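Local coordinates for protein fusolin (Unidentified entomopoxvirus, PDB 4OW5) that enhances the virulence of entomopoxviruses, crystallises in vivo into viral spindles, and probably acts on chitin through a lytic polysaccharide monooxygenase-like domain, at residues L78-N81 with H82-N86; V165-Q168 with Q169-N172; A97-W100 with R101-P104. All coordinates share one frame; numbering follows the deposited sequence.

All three contacts are local turns of the chain within the LPMO-like chitin-binding domain. Contact 1 is the start of helix 80-87, and contact 2 is the 3-10 turn that runs into strand 170-176. These two touch: the centres lie about 13 Å apart, and Arg84 NE packs 3.7 Å from Trp167 CE3, with Ile83 CG2 beside the same indole. Contact 3, a beta turn between helix 80-87 and strand 120-123, stands apart, its nearest atoms about 10 Å from contact 1 and about 11 Å from contact 2. Its Arg103 side chain is about 11 Å from that of the copper- or zinc-binding His1, which carries no metal in this model; contacts 1 and 2 lie away from that site.

Contact 1: residues L78-N81 with H82-N86; sequences LDQN and HIRNN
Asn81 meets Asn85 one turn further along the helix, and Asp79 meets His82 at the helix start. The Asn81 carbonyl oxygen accepts from Asn85 N at 3.0 Å, a bent bond with an N-H...O angle of 137°. The Asn85 side chain folds back over the same carbonyl: with CG lying beside its own backbone N (chi1 -61°), CB and CG both come to 3.2 Å from Asn81 O. ND2 comes closer still to that oxygen, but at an angle too poor for a hydrogen bond.

His82 packs with its CB against the Asp79 carboxylate, Asp79 OD2 to His82 CB being 3.5 Å, and the two side chains cross at about a right angle. Its ring leads away from this meeting, and NE2 is hydrogen-bonded to the carbonyl of Ala73, which ties the first turn to the loop after strand 70-72. Asp79 is the N-cap of helix 80-87. Because its CG stands opposite the backbone N (chi1 -180°), OD1 reaches the first amides of the helix, accepting weak bonds from Asn81 N at 3.1 Å and from His82 N at 3.4 Å. The regular bonding begins at once, with Ile83 N giving to Asp79 O and Arg84 N to Gln80 O at 3.0 Å. The aliphatic part of Arg84 lies alongside that same Gln80 oxygen, CG approaching to 3.3 Å, before the side chain runs on to Tyr152 and Trp167.

A carboxylate at the amino end of a helix faces several N-H groups, and its negative charge would probably be stabilised there by the helix dipole, even though each capping bond is individually weak.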
ATOM      1  N   LEU A  78     -24.343  28.299  -0.817  1.00 22.75           N
ATOM      2  CA  LEU A  78     -23.571  28.253  -2.061  1.00 22.83           C
ATOM      3  C   LEU A  78     -22.232  29.004  -1.937  1.00 27.29           C
ATOM      4  O   LEU A  78     -21.402  28.914  -2.829  1.00 27.89           O
ATOM      5  CB  LEU A  78     -24.363  28.820  -3.235  1.00 23.66           C
ATOM      6  CG  LEU A  78     -25.591  28.054  -3.724  1.00 28.87           C
ATOM      7  CD1 LEU A  78     -26.283  28.830  -4.875  1.00 28.43           C
ATOM      8  CD2 LEU A  78     -25.240  26.648  -4.214  1.00 29.34           C
ATOM      9  N   ASP A  79     -22.016  29.751  -0.860  1.00 25.01           N
ATOM     10  CA  ASP A  79     -20.759  30.473  -0.654  1.00 24.26           C
ATOM     11  C   ASP A  79     -19.709  29.480  -0.125  1.00 29.31           C
ATOM     12  O   ASP A  79     -19.759  29.090   1.046  1.00 27.26           O
ATOM     13  CB  ASP A  79     -21.006  31.635   0.317  1.00 24.98           C
ATOM     14  CG  ASP A  79     -19.817  32.496   0.637  1.00 32.55           C
ATOM     15  OD1 ASP A  79     -18.705  32.170   0.168  1.00 33.20           O
ATOM     16  OD2 ASP A  79     -19.969  33.415   1.457  1.00 36.63           O
ATOM     17  N   GLN A  80     -18.759  29.083  -0.990  1.00 27.62           N
ATOM     18  CA  GLN A  80     -17.717  28.118  -0.633  1.00 28.38           C
ATOM     19  C   GLN A  80     -16.841  28.614   0.520  1.00 28.38           C
ATOM     20  O   GLN A  80     -16.484  27.804   1.375  1.00 26.17           O
ATOM     21  CB  GLN A  80     -16.852  27.754  -1.850  1.00 31.59           C
ATOM     22  CG  GLN A  80     -17.614  26.916  -2.878  1.00 54.02           C
ATOM     23  CD  GLN A  80     -16.840  26.707  -4.155  1.00 72.04           C
ATOM     24  OE1 GLN A  80     -17.274  27.111  -5.242  1.00 63.49           O
ATOM     25  NE2 GLN A  80     -15.697  26.032  -4.062  1.00 68.77           N
ATOM     26  N   ASN A  81     -16.567  29.934   0.610  1.00 23.33           N
ATOM     27  CA  ASN A  81     -15.753  30.466   1.695  1.00 22.77           C
ATOM     28  C   ASN A  81     -16.483  30.424   3.039  1.00 22.54           C
ATOM     29  O   ASN A  81     -15.844  30.208   4.079  1.00 21.93           O
ATOM     30  CB  ASN A  81     -15.272  31.883   1.373  1.00 32.21           C
ATOM     31  CG  ASN A  81     -14.307  31.898   0.208  1.00 59.59           C
ATOM     32  OD1 ASN A  81     -14.618  32.384  -0.880  1.00 57.04           O
ATOM     33  ND2 ASN A  81     -13.130  31.316   0.392  1.00 56.01           N
ATOM     34  N   HIS A  82     -17.810  30.548   3.031  1.00 18.22           N
ATOM     35  CA  HIS A  82     -18.611  30.436   4.235  1.00 16.34           C
ATOM     36  C   HIS A  82     -18.592  28.965   4.708  1.00 19.07           C
ATOM     37  O   HIS A  82     -18.419  28.709   5.892  1.00 18.42           O
ATOM     38  CB  HIS A  82     -20.062  30.938   3.961  1.00 16.20           C
ATOM     39  CG  HIS A  82     -21.031  30.651   5.060  1.00 18.13           C
ATOM     40  ND1 HIS A  82     -20.863  31.177   6.308  1.00 19.80           N
ATOM     41  CD2 HIS A  82     -22.153  29.881   5.051  1.00 18.74           C
ATOM     42  CE1 HIS A  82     -21.890  30.729   7.034  1.00 18.91           C
ATOM     43  NE2 HIS A  82     -22.695  29.953   6.306  1.00 18.37           N
ATOM     44  N   ILE A  83     -18.716  28.004   3.782  1.00 16.97           N
ATOM     45  CA  ILE A  83     -18.701  26.577   4.132  1.00 16.31           C
ATOM     46  C   ILE A  83     -17.342  26.195   4.746  1.00 20.42           C
ATOM     47  O   ILE A  83     -17.290  25.602   5.838  1.00 18.36           O
ATOM     48  CB  ILE A  83     -19.015  25.656   2.910  1.00 17.23           C
ATOM     49  CG1 ILE A  83     -20.412  25.936   2.308  1.00 17.64           C
ATOM     50  CG2 ILE A  83     -18.887  24.161   3.306  1.00 14.45           C
ATOM     51  CD1 ILE A  83     -21.568  25.853   3.290  1.00 19.42           C
ATOM     52  N   ARG A  84     -16.249  26.558   4.052  1.00 18.18           N
ATOM     53  CA  ARG A  84     -14.903  26.156   4.460  1.00 18.25           C
ATOM     54  C   ARG A  84     -14.355  26.903   5.678  1.00 21.38           C
ATOM     55  O   ARG A  84     -13.466  26.369   6.304  1.00 17.51           O
ATOM     56  CB  ARG A  84     -13.921  26.270   3.302  1.00 16.96           C
ATOM     57  CG  ARG A  84     -14.309  25.392   2.140  1.00 20.54           C
ATOM     58  CD  ARG A  84     -13.267  25.400   1.041  1.00 27.93           C
ATOM     59  NE  ARG A  84     -13.671  24.455   0.000  1.00 36.23           N
ATOM     60  CZ  ARG A  84     -12.859  23.847  -0.858  1.00 50.60           C
ATOM     61  NH1 ARG A  84     -11.552  24.077  -0.826  1.00 34.76           N
ATOM     62  NH2 ARG A  84     -13.347  23.005  -1.760  1.00 46.80           N
ATOM     63  N   ASN A  85     -14.848  28.099   6.004  1.00 20.59           N
ATOM     64  CA  ASN A  85     -14.374  28.877   7.159  1.00 20.95           C
ATOM     65  C   ASN A  85     -15.320  28.908   8.338  1.00 21.40           C
ATOM     66  O   ASN A  85     -14.852  29.126   9.454  1.00 19.68           O
ATOM     67  CB  ASN A  85     -14.112  30.323   6.732  1.00 24.51           C
ATOM     68  CG  ASN A  85     -13.049  30.421   5.660  1.00 41.05           C
ATOM     69  OD1 ASN A  85     -12.018  29.753   5.727  1.00 42.49           O
ATOM     70  ND2 ASN A  85     -13.222  31.297   4.691  1.00 32.53           N
ATOM     71  N   ASN A  86     -16.632  28.764   8.120  1.00 18.46           N
ATOM     72  CA  ASN A  86     -17.621  28.893   9.201  1.00 18.04           C
ATOM     73  C   ASN A  86     -18.462  27.655   9.482  1.00 23.03           C
ATOM     74  O   ASN A  86     -18.909  27.481  10.611  1.00 26.52           O
ATOM     75  CB  ASN A  86     -18.601  30.034   8.851  1.00 18.37           C
ATOM     76  CG  ASN A  86     -17.953  31.375   8.618  1.00 34.14           C
ATOM     77  OD1 ASN A  86     -16.995  31.745   9.305  1.00 27.82           O
ATOM     78  ND2 ASN A  86     -18.452  32.137   7.646  1.00 25.27           N
TER

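Contact 2: residues V165-Q168 with Q169-N172; sequences VTWQ and QLIN. With EDO (1,2-ethanediol), chain B; EDO (1,2-ethanediol), chain H.
Leu170 sets one methyl, CD1, between two apolar neighbours from the preceding turn. It comes to 3.8 Å from CE3 of Trp167, on the benzo side of an indole that it approaches at a slant, and to 4.1 Å from CG1 of Val165, whose side chain crosses that of Leu170 at about a right angle. The leucine gets there by placing CG beside its own backbone N (chi1 -73°), so that CG also rests 3.5 Å from Thr166 O. Val165 presents CG1 to this meeting, while CG2 faces a bound ethanediol, probably from the crystallisation liquor, whose O1 accepts from Val165 N at 2.7 Å.

Two backbone bonds of i+3 to i type fold the chain here into a short 3-10 turn: Gln169 N gives to Thr166 O and Leu170 N to Trp167 O. The turn delivers the chain into strand 170-176, which pairs antiparallel with strand 147-154 in the mixed sheet of the fibronectin type III-like fold of this LPMO family. Gln169 and Ile171 make backbone bonds to Val155 and Ile153, and Leu170 packs on Tyr152, Thr154 and Tyr212.

The Trp167 indole, whose CE3 touches Leu170, is also held from outside the turn: NE1 is hydrogen-bonded to the carbonyl of Val88, and the rings of Tyr152 and Tyr212 each meet the indole edge-to-face. On the more solvent-accessible side of the turn, Gln169 reaches back past Thr166, its CG 3.5 Å from Thr166 OG1. Thr166 directs that hydroxyl between its own backbone N and carbonyl carbon (chi1 67°), which places OG1 alongside the glutamine stem.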
ATOM      1  N   VAL A 165      -8.227  15.103   7.749  1.00 18.15           N
ATOM      2  CA  VAL A 165      -8.675  15.526   6.422  1.00 17.48           C
ATOM      3  C   VAL A 165      -8.988  17.024   6.518  1.00 17.60           C
ATOM      4  O   VAL A 165      -9.712  17.426   7.435  1.00 16.04           O
ATOM      5  CB  VAL A 165      -9.944  14.714   5.975  1.00 22.14           C
ATOM      6  CG1 VAL A 165     -10.596  15.347   4.752  1.00 23.01           C
ATOM      7  CG2 VAL A 165      -9.604  13.256   5.696  1.00 23.58           C
ATOM      8  N   THR A 166      -8.522  17.824   5.561  1.00 14.09           N
ATOM      9  CA  THR A 166      -8.768  19.273   5.512  1.00 14.14           C
ATOM     10  C   THR A 166      -9.202  19.686   4.109  1.00 15.39           C
ATOM     11  O   THR A 166      -8.881  18.984   3.147  1.00 14.21           O
ATOM     12  CB  THR A 166      -7.490  20.051   5.923  1.00 22.51           C
ATOM     13  OG1 THR A 166      -6.485  19.844   4.943  1.00 24.71           O
ATOM     14  CG2 THR A 166      -6.974  19.666   7.319  1.00 22.47           C
ATOM     15  N   TRP A 167      -9.850  20.854   3.979  1.00 14.10           N
ATOM     16  CA  TRP A 167     -10.292  21.347   2.673  1.00 14.06           C
ATOM     17  C   TRP A 167      -9.079  21.564   1.736  1.00 14.97           C
ATOM     18  O   TRP A 167      -9.189  21.267   0.542  1.00 13.40           O
ATOM     19  CB  TRP A 167     -11.164  22.606   2.790  1.00 12.26           C
ATOM     20  CG  TRP A 167     -12.508  22.367   3.386  1.00 13.43           C
ATOM     21  CD1 TRP A 167     -12.927  22.696   4.644  1.00 16.31           C
ATOM     22  CD2 TRP A 167     -13.631  21.754   2.738  1.00 13.69           C
ATOM     23  NE1 TRP A 167     -14.242  22.332   4.811  1.00 16.08           N
ATOM     24  CE2 TRP A 167     -14.688  21.722   3.671  1.00 17.71           C
ATOM     25  CE3 TRP A 167     -13.801  21.103   1.521  1.00 14.54           C
ATOM     26  CZ2 TRP A 167     -15.940  21.194   3.361  1.00 17.16           C
ATOM     27  CZ3 TRP A 167     -15.049  20.579   1.214  1.00 16.66           C
ATOM     28  CH2 TRP A 167     -16.112  20.673   2.109  1.00 16.32           C
ATOM     29  N   GLN A 168      -7.891  21.920   2.282  1.00 14.65           N
ATOM     30  CA  GLN A 168      -6.694  22.123   1.454  1.00 13.89           C
ATOM     31  C   GLN A 168      -6.157  20.801   0.893  1.00 17.53           C
ATOM     32  O   GLN A 168      -5.368  20.842  -0.037  1.00 16.98           O
ATOM     33  CB  GLN A 168      -5.596  22.885   2.218  1.00 15.56           C
ATOM     34  CG  GLN A 168      -6.008  24.318   2.535  1.00 17.56           C
ATOM     35  CD  GLN A 168      -6.484  24.450   3.975  1.00 32.36           C
ATOM     36  OE1 GLN A 168      -7.094  23.537   4.553  1.00 22.68           O
ATOM     37  NE2 GLN A 168      -6.203  25.579   4.597  1.00 37.49           N
ATOM     38  N   GLN A 169      -6.575  19.635   1.427  1.00 13.31           N
ATOM     39  CA  GLN A 169      -6.184  18.332   0.894  1.00 13.46           C
ATOM     40  C   GLN A 169      -7.257  17.660   0.042  1.00 16.27           C
ATOM     41  O   GLN A 169      -7.050  16.510  -0.323  1.00 18.17           O
ATOM     42  CB  GLN A 169      -5.851  17.368   2.041  1.00 15.50           C
ATOM     43  CG  GLN A 169      -4.614  17.792   2.802  1.00 28.69           C
ATOM     44  CD  GLN A 169      -4.463  16.886   3.996  1.00 45.64           C
ATOM     45  OE1 GLN A 169      -5.278  16.933   4.948  1.00 28.08           O
ATOM     46  NE2 GLN A 169      -3.508  15.977   3.915  1.00 31.49           N
ATOM     47  N   LEU A 170      -8.360  18.352  -0.284  1.00 13.57           N
ATOM     48  CA  LEU A 170      -9.482  17.833  -1.056  1.00 12.82           C
ATOM     49  C   LEU A 170      -9.601  18.483  -2.448  1.00 17.05           C
ATOM     50  O   LEU A 170      -9.519  19.687  -2.574  1.00 17.74           O
ATOM     51  CB  LEU A 170     -10.800  18.079  -0.276  1.00 12.15           C
ATOM     52  CG  LEU A 170     -11.001  17.196   0.946  1.00 15.14           C
ATOM     53  CD1 LEU A 170     -12.219  17.642   1.720  1.00 16.73           C
ATOM     54  CD2 LEU A 170     -11.000  15.726   0.578  1.00 15.00           C
ATOM     55  N   ILE A 171      -9.848  17.661  -3.469  1.00 13.70           N
ATOM     56  CA  ILE A 171     -10.049  18.045  -4.859  1.00 13.68           C
ATOM     57  C   ILE A 171     -11.478  17.700  -5.248  1.00 15.04           C
ATOM     58  O   ILE A 171     -11.858  16.526  -5.137  1.00 14.28           O
ATOM     59  CB  ILE A 171      -9.064  17.271  -5.797  1.00 17.57           C
ATOM     60  CG1 ILE A 171      -7.571  17.577  -5.462  1.00 19.53           C
ATOM     61  CG2 ILE A 171      -9.363  17.610  -7.278  1.00 18.45           C
ATOM     62  CD1 ILE A 171      -6.655  16.521  -5.964  1.00 23.17           C
ATOM     63  N   ASN A 172     -12.246  18.681  -5.748  1.00 12.09           N
ATOM     64  CA  ASN A 172     -13.612  18.418  -6.185  1.00 12.15           C
ATOM     65  C   ASN A 172     -13.611  17.590  -7.482  1.00 15.46           C
ATOM     66  O   ASN A 172     -12.942  17.959  -8.448  1.00 15.37           O
ATOM     67  CB  ASN A 172     -14.376  19.713  -6.392  1.00 16.26           C
ATOM     68  CG  ASN A 172     -15.824  19.452  -6.680  1.00 24.35           C
ATOM     69  OD1 ASN A 172     -16.236  19.421  -7.830  1.00 26.06           O
ATOM     70  ND2 ASN A 172     -16.568  18.976  -5.691  1.00 24.88           N
TER
HETATM   71  C1  EDO B 401     -15.980  19.092 -11.055  1.00 42.63           C
HETATM   72  O1  EDO B 401     -14.806  19.582 -10.448  1.00 41.52           O
HETATM   73  C2  EDO B 401     -17.147  20.073 -10.866  1.00 46.00           C
HETATM   74  O2  EDO B 401     -16.675  21.405 -10.833  1.00 49.40           O
HETATM   75  C1  EDO H 407     -10.042  12.635   9.329  1.00 24.80           C
HETATM   76  O1  EDO H 407      -9.732  13.928   9.719  1.00 18.57           O
HETATM   77  C2  EDO H 407      -9.035  11.605   9.852  1.00 27.13           C
HETATM   78  O2  EDO H 407      -9.067  10.570   8.898  1.00 31.90           O

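Contact 3: residues A97-W100 with R101-P104; sequences ATTW and RIRP
The Trp100 indole carries the aliphatic stem of Arg101 over one face: CG sits 3.7 Å from the centroid of the six-membered ring of Trp100, only 10° off the ring normal, a CH-pi contact. The guanidinium follows across the indole and turns one of its own faces to Trp100 CZ2, which lies toward its rim; ring and guanidinium planes are 41° apart, too inclined for a parallel stack. At the edge of the Arg103 guanidinium, in its plane, lies a water.

These groups decorate a type I beta turn from Thr99 to Ile102, closed by Ile102 N giving to Thr99 O at 3.1 Å, in the loop between helix 80-87 and strand 120-123. In Trp100, CG stands between the backbone N and the carbonyl carbon (chi1 73°), which folds the indole back over its own successor. Trp100 NE1 and Arg101 NH1 are both donors, and both are hydrogen-bonded to OE1 of Gln48; Trp100 also packs on Gln54 and Ala58 of helix 52-64. Arg103 NH2 is hydrogen-bonded to Ser57 OG, while the water donates to Trp100 O at 2.7 Å and accepts from Arg103 NE at 2.9 Å.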
ATOM      1  N   ALA A  97     -19.009  18.615  14.372  1.00 13.63           N
ATOM      2  CA  ALA A  97     -19.795  18.408  15.597  1.00 13.03           C
ATOM      3  C   ALA A  97     -18.793  18.238  16.726  1.00 14.94           C
ATOM      4  O   ALA A  97     -18.152  17.199  16.820  1.00 16.18           O
ATOM      5  CB  ALA A  97     -20.673  17.201  15.447  1.00 13.79           C
ATOM      6  N   THR A  98     -18.587  19.263  17.533  1.00 12.49           N
ATOM      7  CA  THR A  98     -17.528  19.234  18.541  1.00 13.56           C
ATOM      8  C   THR A  98     -18.009  19.463  19.992  1.00 18.80           C
ATOM      9  O   THR A  98     -17.164  19.719  20.847  1.00 19.68           O
ATOM     10  CB  THR A  98     -16.483  20.336  18.193  1.00 20.99           C
ATOM     11  OG1 THR A  98     -17.087  21.609  18.443  1.00 22.89           O
ATOM     12  CG2 THR A  98     -15.993  20.281  16.745  1.00 22.96           C
ATOM     13  N   THR A  99     -19.312  19.406  20.279  1.00 16.54           N
ATOM     14  CA  THR A  99     -19.832  19.754  21.606  1.00 16.25           C
ATOM     15  C   THR A  99     -20.666  18.641  22.202  1.00 16.68           C
ATOM     16  O   THR A  99     -21.872  18.609  21.967  1.00 15.54           O
ATOM     17  CB  THR A  99     -20.691  21.031  21.448  1.00 26.90           C
ATOM     18  OG1 THR A  99     -21.621  20.856  20.380  1.00 27.86           O
ATOM     19  CG2 THR A  99     -19.865  22.244  21.151  1.00 26.88           C
ATOM     20  N   TRP A 100     -20.079  17.811  23.045  1.00 15.68           N
ATOM     21  CA  TRP A 100     -20.804  16.671  23.603  1.00 18.29           C
ATOM     22  C   TRP A 100     -22.040  17.077  24.429  1.00 19.93           C
ATOM     23  O   TRP A 100     -23.011  16.327  24.446  1.00 17.80           O
ATOM     24  CB  TRP A 100     -19.893  15.763  24.442  1.00 18.21           C
ATOM     25  CG  TRP A 100     -19.474  16.296  25.782  1.00 20.11           C
ATOM     26  CD1 TRP A 100     -18.314  16.945  26.068  1.00 22.92           C
ATOM     27  CD2 TRP A 100     -20.119  16.055  27.046  1.00 20.45           C
ATOM     28  NE1 TRP A 100     -18.225  17.182  27.421  1.00 22.51           N
ATOM     29  CE2 TRP A 100     -19.323  16.657  28.044  1.00 24.23           C
ATOM     30  CE3 TRP A 100     -21.308  15.413  27.428  1.00 21.58           C
ATOM     31  CZ2 TRP A 100     -19.662  16.613  29.406  1.00 23.33           C
ATOM     32  CZ3 TRP A 100     -21.612  15.324  28.778  1.00 22.83           C
ATOM     33  CH2 TRP A 100     -20.825  15.971  29.742  1.00 23.09           C
ATOM     34  N   ARG A 101     -22.032  18.273  25.035  1.00 17.60           N
ATOM     35  CA  ARG A 101     -23.158  18.727  25.854  1.00 18.95           C
ATOM     36  C   ARG A 101     -24.335  19.242  25.058  1.00 24.24           C
ATOM     37  O   ARG A 101     -25.427  19.288  25.613  1.00 26.22           O
ATOM     38  CB  ARG A 101     -22.703  19.859  26.811  1.00 17.94           C
ATOM     39  CG  ARG A 101     -21.779  19.382  27.897  1.00 25.55           C
ATOM     40  CD  ARG A 101     -21.436  20.499  28.866  1.00 34.20           C
ATOM     41  NE  ARG A 101     -20.361  20.132  29.789  1.00 49.68           N
ATOM     42  CZ  ARG A 101     -19.060  20.115  29.491  1.00 68.73           C
ATOM     43  NH1 ARG A 101     -18.642  20.424  28.264  1.00 53.99           N
ATOM     44  NH2 ARG A 101     -18.169  19.768  30.412  1.00 56.87           N
ATOM     45  N   ILE A 102     -24.138  19.638  23.783  1.00 20.25           N
ATOM     46  CA  ILE A 102     -25.175  20.260  22.946  1.00 19.46           C
ATOM     47  C   ILE A 102     -25.557  19.341  21.793  1.00 21.15           C
ATOM     48  O   ILE A 102     -24.727  19.042  20.923  1.00 17.53           O
ATOM     49  CB  ILE A 102     -24.678  21.632  22.420  1.00 22.83           C
ATOM     50  CG1 ILE A 102     -24.258  22.544  23.594  1.00 23.82           C
ATOM     51  CG2 ILE A 102     -25.759  22.322  21.590  1.00 21.77           C
ATOM     52  CD1 ILE A 102     -23.358  23.708  23.180  1.00 31.25           C
ATOM     53  N   ARG A 103     -26.842  18.987  21.745  1.00 18.19           N
ATOM     54  CA  ARG A 103     -27.393  18.076  20.765  1.00 19.84           C
ATOM     55  C   ARG A 103     -28.638  18.625  20.089  1.00 25.47           C
ATOM     56  O   ARG A 103     -29.590  18.937  20.793  1.00 26.10           O
ATOM     57  CB  ARG A 103     -27.802  16.800  21.459  1.00 16.49           C
ATOM     58  CG  ARG A 103     -26.671  15.986  21.903  1.00 19.31           C
ATOM     59  CD  ARG A 103     -27.205  14.840  22.694  1.00 17.41           C
ATOM     60  NE  ARG A 103     -26.116  13.975  23.128  1.00 16.19           N
ATOM     61  CZ  ARG A 103     -26.268  12.908  23.897  1.00 26.39           C
ATOM     62  NH1 ARG A 103     -27.472  12.549  24.319  1.00 24.27           N
ATOM     63  NH2 ARG A 103     -25.230  12.182  24.231  1.00 18.08           N
ATOM     64  N   PRO A 104     -28.714  18.678  18.762  1.00 21.72           N
ATOM     65  CA  PRO A 104     -27.652  18.388  17.776  1.00 20.95           C
ATOM     66  C   PRO A 104     -26.521  19.446  17.861  1.00 23.52           C
ATOM     67  O   PRO A 104     -26.747  20.526  18.407  1.00 22.61           O
ATOM     68  CB  PRO A 104     -28.404  18.411  16.438  1.00 23.11           C
ATOM     69  CG  PRO A 104     -29.609  19.263  16.662  1.00 27.33           C
ATOM     70  CD  PRO A 104     -29.949  19.183  18.120  1.00 23.31           C
TER
HETATM   71  O   HOH W   1     -23.260  14.112  22.883  1.00 18.86           O